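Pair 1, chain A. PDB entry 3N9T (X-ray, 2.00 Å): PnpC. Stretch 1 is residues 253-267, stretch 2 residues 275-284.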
# COMPACT_ATOMS: atom_id res chain seq x y z
N GLY A 253 15.85 -18.06 -16.41
CA GLY A 253 16.85 -18.96 -17.01
C GLY A 253 17.02 -18.84 -18.52
O GLY A 253 18.14 -18.66 -18.97
N SER A 254 15.93 -18.85 -19.31
CA SER A 254 16.01 -18.81 -20.74
C SER A 254 16.43 -17.45 -21.36
O SER A 254 16.74 -17.40 -22.56
CB SER A 254 14.66 -19.23 -21.33
OG SER A 254 13.68 -18.19 -21.10
N LEU A 255 16.45 -16.37 -20.55
CA LEU A 255 16.78 -15.00 -21.08
C LEU A 255 18.26 -14.65 -20.86
O LEU A 255 18.66 -13.47 -20.98
CB LEU A 255 15.92 -13.96 -20.32
CG LEU A 255 14.41 -14.18 -20.56
CD1 LEU A 255 13.60 -13.10 -19.81
CD2 LEU A 255 14.07 -14.17 -22.06
N GLN A 256 19.07 -15.63 -20.47
CA GLN A 256 20.47 -15.42 -20.24
C GLN A 256 21.15 -15.73 -21.57
O GLN A 256 20.73 -16.61 -22.35
CB GLN A 256 21.01 -16.36 -19.15
CG GLN A 256 20.24 -16.29 -17.87
CD GLN A 256 20.80 -17.18 -16.78
OE1 GLN A 256 21.91 -17.73 -16.89
NE2 GLN A 256 20.05 -17.27 -15.69
N VAL A 257 22.17 -14.98 -21.88
CA VAL A 257 22.89 -15.25 -23.11
C VAL A 257 24.39 -15.01 -22.79
O VAL A 257 24.74 -14.04 -22.11
CB VAL A 257 22.37 -14.34 -24.27
CG1 VAL A 257 22.73 -12.83 -24.01
CG2 VAL A 257 22.91 -14.84 -25.55
N LYS A 258 25.24 -15.88 -23.29
CA LYS A 258 26.67 -15.77 -23.13
C LYS A 258 27.35 -14.76 -24.09
O LYS A 258 27.18 -14.84 -25.30
CB LYS A 258 27.22 -17.19 -23.35
CG LYS A 258 28.76 -17.31 -23.32
CD LYS A 258 29.31 -17.33 -21.92
CE LYS A 258 30.74 -17.93 -22.00
NZ LYS A 258 31.44 -17.80 -20.68
N TYR A 259 28.09 -13.81 -23.56
CA TYR A 259 28.91 -12.95 -24.39
C TYR A 259 30.30 -13.64 -24.60
O TYR A 259 31.18 -13.50 -23.77
CB TYR A 259 29.04 -11.57 -23.79
CG TYR A 259 27.79 -10.72 -23.96
CD1 TYR A 259 26.66 -10.96 -23.19
CD2 TYR A 259 27.77 -9.66 -24.84
CE1 TYR A 259 25.48 -10.17 -23.33
CE2 TYR A 259 26.63 -8.86 -25.01
CZ TYR A 259 25.48 -9.13 -24.26
OH TYR A 259 24.41 -8.30 -24.44
N GLU A 260 30.45 -14.41 -25.69
CA GLU A 260 31.68 -15.23 -25.94
C GLU A 260 32.77 -14.37 -26.49
O GLU A 260 32.51 -13.38 -27.16
CB GLU A 260 31.41 -16.33 -26.96
CG GLU A 260 30.18 -17.16 -26.71
CD GLU A 260 30.05 -18.31 -27.70
OE1 GLU A 260 30.62 -18.24 -28.81
OE2 GLU A 260 29.41 -19.30 -27.33
N ASP A 261 34.01 -14.74 -26.24
CA ASP A 261 35.14 -14.01 -26.81
C ASP A 261 35.41 -14.60 -28.17
O ASP A 261 35.54 -15.78 -28.30
CB ASP A 261 36.36 -14.09 -25.88
CG ASP A 261 36.04 -13.58 -24.47
OD1 ASP A 261 36.12 -12.35 -24.27
OD2 ASP A 261 35.67 -14.40 -23.58
N ARG A 262 35.39 -13.79 -29.22
CA ARG A 262 35.57 -14.33 -30.56
C ARG A 262 36.82 -13.76 -31.21
O ARG A 262 37.18 -12.63 -30.91
CB ARG A 262 34.39 -13.94 -31.45
CG ARG A 262 33.08 -14.57 -31.03
CD ARG A 262 33.13 -16.08 -31.18
NE ARG A 262 31.76 -16.50 -30.98
CZ ARG A 262 30.87 -16.52 -31.97
NH1 ARG A 262 31.26 -16.18 -33.20
NH2 ARG A 262 29.61 -16.88 -31.73
N PRO A 263 37.37 -14.49 -32.21
CA PRO A 263 38.60 -14.08 -32.96
C PRO A 263 38.24 -12.98 -33.92
O PRO A 263 37.06 -12.90 -34.34
CB PRO A 263 38.98 -15.34 -33.73
CG PRO A 263 37.74 -16.19 -33.81
CD PRO A 263 36.92 -15.85 -32.58
N ALA A 264 39.20 -12.14 -34.26
CA ALA A 264 39.00 -11.23 -35.40
C ALA A 264 38.64 -12.05 -36.62
O ALA A 264 39.11 -13.18 -36.76
CB ALA A 264 40.20 -10.39 -35.67
N HIS A 265 37.72 -11.52 -37.44
CA HIS A 265 37.31 -12.10 -38.70
C HIS A 265 36.59 -13.44 -38.52
O HIS A 265 36.55 -14.26 -39.43
CB HIS A 265 38.52 -12.16 -39.69
CG HIS A 265 39.28 -10.86 -39.77
ND1 HIS A 265 38.78 -9.74 -40.39
CD2 HIS A 265 40.48 -10.49 -39.26
CE1 HIS A 265 39.62 -8.73 -40.25
NE2 HIS A 265 40.66 -9.16 -39.55
N ASP A 266 35.96 -13.64 -37.35
CA ASP A 266 35.23 -14.90 -37.12
C ASP A 266 34.24 -15.07 -38.29
O ASP A 266 33.58 -14.11 -38.66
CB ASP A 266 34.45 -14.81 -35.80
CG ASP A 266 33.92 -16.14 -35.34
OD1 ASP A 266 33.41 -16.96 -36.14
OD2 ASP A 266 33.95 -16.37 -34.12
N GLU A 267 34.10 -16.29 -38.80
CA GLU A 267 33.17 -16.54 -39.92
C GLU A 267 31.73 -16.63 -39.46
O GLU A 267 30.84 -16.51 -40.29
CB GLU A 267 33.49 -17.85 -40.62
CG GLU A 267 34.93 -17.89 -41.15
CD GLU A 267 34.98 -18.36 -42.60
OE1 GLU A 267 34.46 -17.61 -43.46
OE2 GLU A 267 35.54 -19.45 -42.86
N PRO A 275 36.65 -6.60 -37.45
CA PRO A 275 38.08 -6.28 -37.65
C PRO A 275 38.97 -6.69 -36.49
O PRO A 275 40.11 -7.05 -36.76
CB PRO A 275 38.08 -4.75 -37.84
CG PRO A 275 36.83 -4.27 -37.13
CD PRO A 275 35.82 -5.41 -37.15
N TYR A 276 38.47 -6.67 -35.25
CA TYR A 276 39.24 -7.09 -34.09
C TYR A 276 38.55 -8.18 -33.29
O TYR A 276 37.35 -8.41 -33.48
CB TYR A 276 39.59 -5.91 -33.18
CG TYR A 276 39.93 -4.66 -33.98
CD1 TYR A 276 41.19 -4.51 -34.62
CD2 TYR A 276 38.96 -3.67 -34.16
CE1 TYR A 276 41.48 -3.38 -35.42
CE2 TYR A 276 39.23 -2.52 -34.94
CZ TYR A 276 40.48 -2.39 -35.57
OH TYR A 276 40.68 -1.25 -36.32
N PRO A 277 39.30 -8.84 -32.37
CA PRO A 277 38.70 -9.81 -31.47
C PRO A 277 37.62 -9.09 -30.67
O PRO A 277 37.76 -7.89 -30.39
CB PRO A 277 39.90 -10.19 -30.56
CG PRO A 277 41.07 -10.01 -31.41
CD PRO A 277 40.74 -8.70 -32.12
N TYR A 278 36.52 -9.77 -30.35
CA TYR A 278 35.34 -9.01 -29.90
C TYR A 278 34.45 -9.90 -29.07
O TYR A 278 34.63 -11.13 -29.04
CB TYR A 278 34.54 -8.41 -31.11
CG TYR A 278 33.96 -9.48 -32.01
CD1 TYR A 278 34.74 -10.14 -32.93
CD2 TYR A 278 32.60 -9.84 -31.92
CE1 TYR A 278 34.19 -11.17 -33.76
CE2 TYR A 278 32.07 -10.83 -32.68
CZ TYR A 278 32.87 -11.49 -33.63
OH TYR A 278 32.34 -12.49 -34.45
N LYS A 279 33.49 -9.29 -28.38
CA LYS A 279 32.50 -10.09 -27.64
C LYS A 279 31.21 -10.32 -28.45
O LYS A 279 30.78 -9.42 -29.12
CB LYS A 279 32.19 -9.43 -26.29
CG LYS A 279 33.45 -9.12 -25.43
CD LYS A 279 33.62 -10.31 -24.42
CE LYS A 279 34.76 -10.01 -23.39
NZ LYS A 279 34.72 -11.11 -22.35
N SER A 280 30.62 -11.52 -28.38
CA SER A 280 29.47 -11.84 -29.23
C SER A 280 28.44 -12.59 -28.47
O SER A 280 28.78 -13.59 -27.80
CB SER A 280 29.85 -12.83 -30.34
OG SER A 280 28.92 -12.61 -31.38
N ALA A 281 27.19 -12.18 -28.62
CA ALA A 281 26.06 -12.87 -27.97
C ALA A 281 25.00 -13.20 -29.06
O ALA A 281 24.58 -12.30 -29.82
CB ALA A 281 25.48 -11.98 -26.91
N TYR A 282 24.59 -14.46 -29.10
CA TYR A 282 23.75 -14.98 -30.17
C TYR A 282 22.43 -15.37 -29.56
O TYR A 282 22.42 -16.17 -28.60
CB TYR A 282 24.37 -16.27 -30.83
CG TYR A 282 23.46 -16.82 -31.93
CD1 TYR A 282 23.41 -16.23 -33.17
CD2 TYR A 282 22.64 -17.94 -31.69
CE1 TYR A 282 22.57 -16.70 -34.16
CE2 TYR A 282 21.84 -18.43 -32.65
CZ TYR A 282 21.78 -17.81 -33.88
OH TYR A 282 20.94 -18.25 -34.84
N TYR A 283 21.32 -14.90 -30.11
CA TYR A 283 20.05 -15.27 -29.52
C TYR A 283 18.93 -15.50 -30.52
O TYR A 283 18.76 -14.68 -31.42
CB TYR A 283 19.63 -14.26 -28.43
CG TYR A 283 18.51 -14.82 -27.47
CD1 TYR A 283 18.85 -15.58 -26.36
CD2 TYR A 283 17.15 -14.58 -27.73
CE1 TYR A 283 17.89 -16.09 -25.50
CE2 TYR A 283 16.17 -15.07 -26.87
CZ TYR A 283 16.55 -15.84 -25.76
OH TYR A 283 15.62 -16.31 -24.88
N GLU A 284 18.17 -16.58 -30.37
CA GLU A 284 16.99 -16.74 -31.26
C GLU A 284 15.65 -16.45 -30.52
O GLU A 284 15.25 -17.19 -29.59
CB GLU A 284 16.96 -18.09 -31.95
CG GLU A 284 18.24 -18.31 -32.74
CD GLU A 284 18.24 -19.66 -33.45
OE1 GLU A 284 17.51 -20.57 -33.02
OE2 GLU A 284 18.99 -19.79 -34.44
O HOH W 1 26.20 -16.32 -27.24
O HOH W 2 28.11 -16.16 -29.57

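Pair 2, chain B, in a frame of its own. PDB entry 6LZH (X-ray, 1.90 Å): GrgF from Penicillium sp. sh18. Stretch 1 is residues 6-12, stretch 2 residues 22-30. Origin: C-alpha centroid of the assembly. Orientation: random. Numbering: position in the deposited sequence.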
# COMPACT_ATOMS: atom_id res chain seq x y z
N LEU B 6 -28.84 9.07 -25.03
CA LEU B 6 -29.43 9.25 -23.71
C LEU B 6 -28.66 10.29 -22.88
O LEU B 6 -27.48 10.51 -23.09
CB LEU B 6 -29.47 7.91 -22.96
CG LEU B 6 -30.56 6.91 -23.39
CD1 LEU B 6 -30.42 5.59 -22.64
CD2 LEU B 6 -31.95 7.49 -23.19
N PRO B 7 -29.36 10.95 -21.96
CA PRO B 7 -28.68 11.92 -21.10
C PRO B 7 -27.87 11.25 -20.01
O PRO B 7 -28.09 10.10 -19.64
CB PRO B 7 -29.83 12.76 -20.50
CG PRO B 7 -31.11 12.18 -21.04
CD PRO B 7 -30.80 10.87 -21.69
N ARG B 8 -26.92 12.00 -19.52
CA ARG B 8 -26.06 11.60 -18.42
C ARG B 8 -26.84 11.69 -17.11
O ARG B 8 -27.76 12.51 -16.98
CB ARG B 8 -24.86 12.53 -18.43
CG ARG B 8 -23.93 12.52 -17.27
CD ARG B 8 -23.06 13.75 -17.43
NE ARG B 8 -23.56 14.86 -16.63
CZ ARG B 8 -23.03 16.08 -16.64
NH1 ARG B 8 -21.98 16.35 -17.41
NH2 ARG B 8 -23.54 17.02 -15.86
N SER B 9 -26.51 10.82 -16.15
CA SER B 9 -27.14 10.78 -14.84
C SER B 9 -26.10 11.02 -13.75
O SER B 9 -24.95 10.59 -13.86
CB SER B 9 -27.81 9.42 -14.56
OG SER B 9 -28.99 9.25 -15.31
N ASP B 10 -26.51 11.71 -12.69
CA ASP B 10 -25.70 11.78 -11.48
C ASP B 10 -25.90 10.48 -10.71
O ASP B 10 -27.04 10.06 -10.49
CB ASP B 10 -26.11 12.96 -10.61
CG ASP B 10 -25.78 14.30 -11.22
OD1 ASP B 10 -25.10 14.39 -12.26
OD2 ASP B 10 -26.20 15.30 -10.62
N VAL B 11 -24.81 9.85 -10.29
CA VAL B 11 -24.87 8.59 -9.56
C VAL B 11 -23.89 8.66 -8.39
O VAL B 11 -22.97 9.48 -8.35
CB VAL B 11 -24.54 7.36 -10.46
CG1 VAL B 11 -25.61 7.12 -11.50
CG2 VAL B 11 -23.15 7.53 -11.13
N GLU B 12 -24.11 7.79 -7.41
CA GLU B 12 -23.15 7.62 -6.34
C GLU B 12 -23.14 6.16 -5.90
O GLU B 12 -24.09 5.41 -6.14
CB GLU B 12 -23.43 8.56 -5.16
CG GLU B 12 -24.87 8.73 -4.78
CD GLU B 12 -25.06 9.70 -3.61
OE1 GLU B 12 -24.72 10.90 -3.75
OE2 GLU B 12 -25.56 9.25 -2.57
N ARG B 22 -19.01 9.90 -6.01
CA ARG B 22 -20.05 10.44 -6.88
C ARG B 22 -19.52 10.62 -8.28
O ARG B 22 -18.32 10.87 -8.49
CB ARG B 22 -20.59 11.77 -6.32
CG ARG B 22 -21.20 11.62 -4.92
CD ARG B 22 -21.78 12.90 -4.30
NE ARG B 22 -22.37 12.62 -2.99
CZ ARG B 22 -21.69 12.55 -1.85
NH1 ARG B 22 -20.39 12.78 -1.82
NH2 ARG B 22 -22.32 12.27 -0.72
N GLY B 23 -20.41 10.49 -9.25
CA GLY B 23 -19.98 10.58 -10.62
C GLY B 23 -21.15 10.63 -11.57
O GLY B 23 -22.28 10.95 -11.19
N TRP B 24 -20.84 10.29 -12.81
CA TRP B 24 -21.76 10.41 -13.92
C TRP B 24 -21.86 9.07 -14.61
O TRP B 24 -20.85 8.40 -14.85
CB TRP B 24 -21.29 11.46 -14.94
CG TRP B 24 -21.42 12.87 -14.48
CD1 TRP B 24 -22.42 13.39 -13.70
CD2 TRP B 24 -20.54 13.96 -14.80
NE1 TRP B 24 -22.20 14.73 -13.50
CE2 TRP B 24 -21.06 15.10 -14.16
CE3 TRP B 24 -19.36 14.07 -15.54
CZ2 TRP B 24 -20.44 16.35 -14.25
CZ3 TRP B 24 -18.75 15.31 -15.64
CH2 TRP B 24 -19.30 16.44 -14.99
N LEU B 25 -23.09 8.70 -14.96
CA LEU B 25 -23.38 7.51 -15.73
C LEU B 25 -23.82 7.94 -17.12
O LEU B 25 -24.74 8.76 -17.25
CB LEU B 25 -24.47 6.70 -15.03
CG LEU B 25 -24.96 5.43 -15.72
CD1 LEU B 25 -23.85 4.42 -15.79
CD2 LEU B 25 -26.16 4.86 -14.95
N PHE B 26 -23.16 7.42 -18.16
CA PHE B 26 -23.53 7.65 -19.56
C PHE B 26 -24.13 6.36 -20.12
O PHE B 26 -23.39 5.49 -20.63
CB PHE B 26 -22.33 8.11 -20.40
CG PHE B 26 -21.70 9.40 -19.93
CD1 PHE B 26 -20.86 9.42 -18.82
CD2 PHE B 26 -21.94 10.60 -20.60
CE1 PHE B 26 -20.29 10.61 -18.38
CE2 PHE B 26 -21.35 11.79 -20.18
CZ PHE B 26 -20.53 11.79 -19.07
N PRO B 27 -25.44 6.17 -20.02
CA PRO B 27 -26.03 4.88 -20.41
C PRO B 27 -26.07 4.70 -21.91
O PRO B 27 -26.44 5.60 -22.66
CB PRO B 27 -27.45 4.95 -19.83
CG PRO B 27 -27.72 6.39 -19.67
CD PRO B 27 -26.41 7.02 -19.31
N ALA B 28 -25.69 3.50 -22.34
CA ALA B 28 -25.94 3.08 -23.71
C ALA B 28 -27.43 2.84 -23.92
O ALA B 28 -28.20 2.73 -22.96
CB ALA B 28 -25.17 1.81 -24.05
N SER B 29 -27.83 2.74 -25.19
CA SER B 29 -29.23 2.60 -25.57
C SER B 29 -29.78 1.20 -25.34
O SER B 29 -31.00 1.00 -25.46
CB SER B 29 -29.41 2.96 -27.05
OG SER B 29 -28.98 4.28 -27.29
N GLN B 30 -28.93 0.22 -25.03
CA GLN B 30 -29.39 -1.14 -24.80
C GLN B 30 -28.33 -1.86 -23.98
O GLN B 30 -27.20 -1.38 -23.84
CB GLN B 30 -29.68 -1.87 -26.12
CG GLN B 30 -28.47 -2.09 -27.02
CD GLN B 30 -27.84 -0.79 -27.51
OE1 GLN B 30 -28.46 -0.02 -28.26
NE2 GLN B 30 -26.61 -0.52 -27.08
O HOH W 3 -27.66 6.21 -25.02
O HOH W 4 -25.38 11.73 -1.00

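Two antiparallel strand pairs with a common backbone: 14 central residues of pair 2 superpose on pair 1 with an RMSD of 0.7 Å, and the N-to-C directions of the paired strands differ by 130° in pair 1 and 132° in pair 2. The three bridges of pair 1 recur in pair 2, which adds a fourth between Glu12(B) and Arg22(B). In pair 1, Glu260(A) N donates to Ser280(A) O (2.8 Å) and Arg262(A) N to Tyr278(A) O (2.8 Å), each answered by a return bond; in pair 2 the matched couples Ser9(B)–Leu25(B) and Val11(B)–Gly23(B) do the same, with Ser9(B) N to Leu25(B) O and Val11(B) N to Gly23(B) O both at 2.9 Å.

On the face carrying Glu260(A), Arg262(A), Tyr278(A) and Ser280(A), pair 1 packs a ring against an arginine: Arg262(A) CB lies over the face of the Tyr278(A) ring, 3.8 Å from its centroid, and Arg262(A) CG reaches Ser280(A) CB at 3.7 Å. Salt bridges from Arg262(A) NE to Glu260(A) OE1 (3.0 Å) and from Arg262(A) NH1 to Asp266(A) OD2 (2.8 Å) hold the guanidinium. On the matched face, pair 2 has smaller residues at three positions, Ser9(B), Val11(B) and Gly23(B), and a larger one, Leu25(B), where pair 1 has Ser280(A). Gly23(B) replaces the tyrosine and offers no ring, Val11(B) replaces the arginine, and Val11(B) CG1 packs on Leu25(B) CB at 3.7 Å, an apolar contact at the diagonal where pair 1 has Arg262(A) on Ser280(A).

On the other face, Asp261(A) and Asp10(B) nearly coincide, their side-chain centres 0.3 Å apart, but face different partners. Asp261(A) OD1 forms a salt bridge with Lys279(A) NZ at 2.7 Å, although the placement of OD1 is less certain. Trp24(B) occupies the lysine position and brings its NE1 to 3.2 Å from Asp10(B) OD1. Its indole also carries the Arg8(B) guanidinium, stacked flat with centres 3.6 Å apart and planes at 7°.

Arg8(B) matches Tyr259(A), so the aromatic ring changes stretches at this matched couple: it is on stretch 1 in pair 1 and on stretch 2 in pair 2. Ala281(A) CB sits over the Tyr259(A) ring, 3.7 Å from its centroid; in pair 2, Phe26(B) supplies the ring and Arg8(B) CG covers it at 4.1 Å from the centroid. Both couples thus place aliphatic carbon on an aromatic face.

At Val257(A) and Leu6(B), both CA-to-CB bonds point toward the opposing stretch. Val257(A) CG2 touches Ala281(A) CB at 4.1 Å and Tyr283(A) CD1 at 4.2 Å, whereas Leu6(B) CB meets Pro27(B) CG at 4.0 Å and Leu6(B) CD1 approaches Ala28(B) O at 3.6 Å.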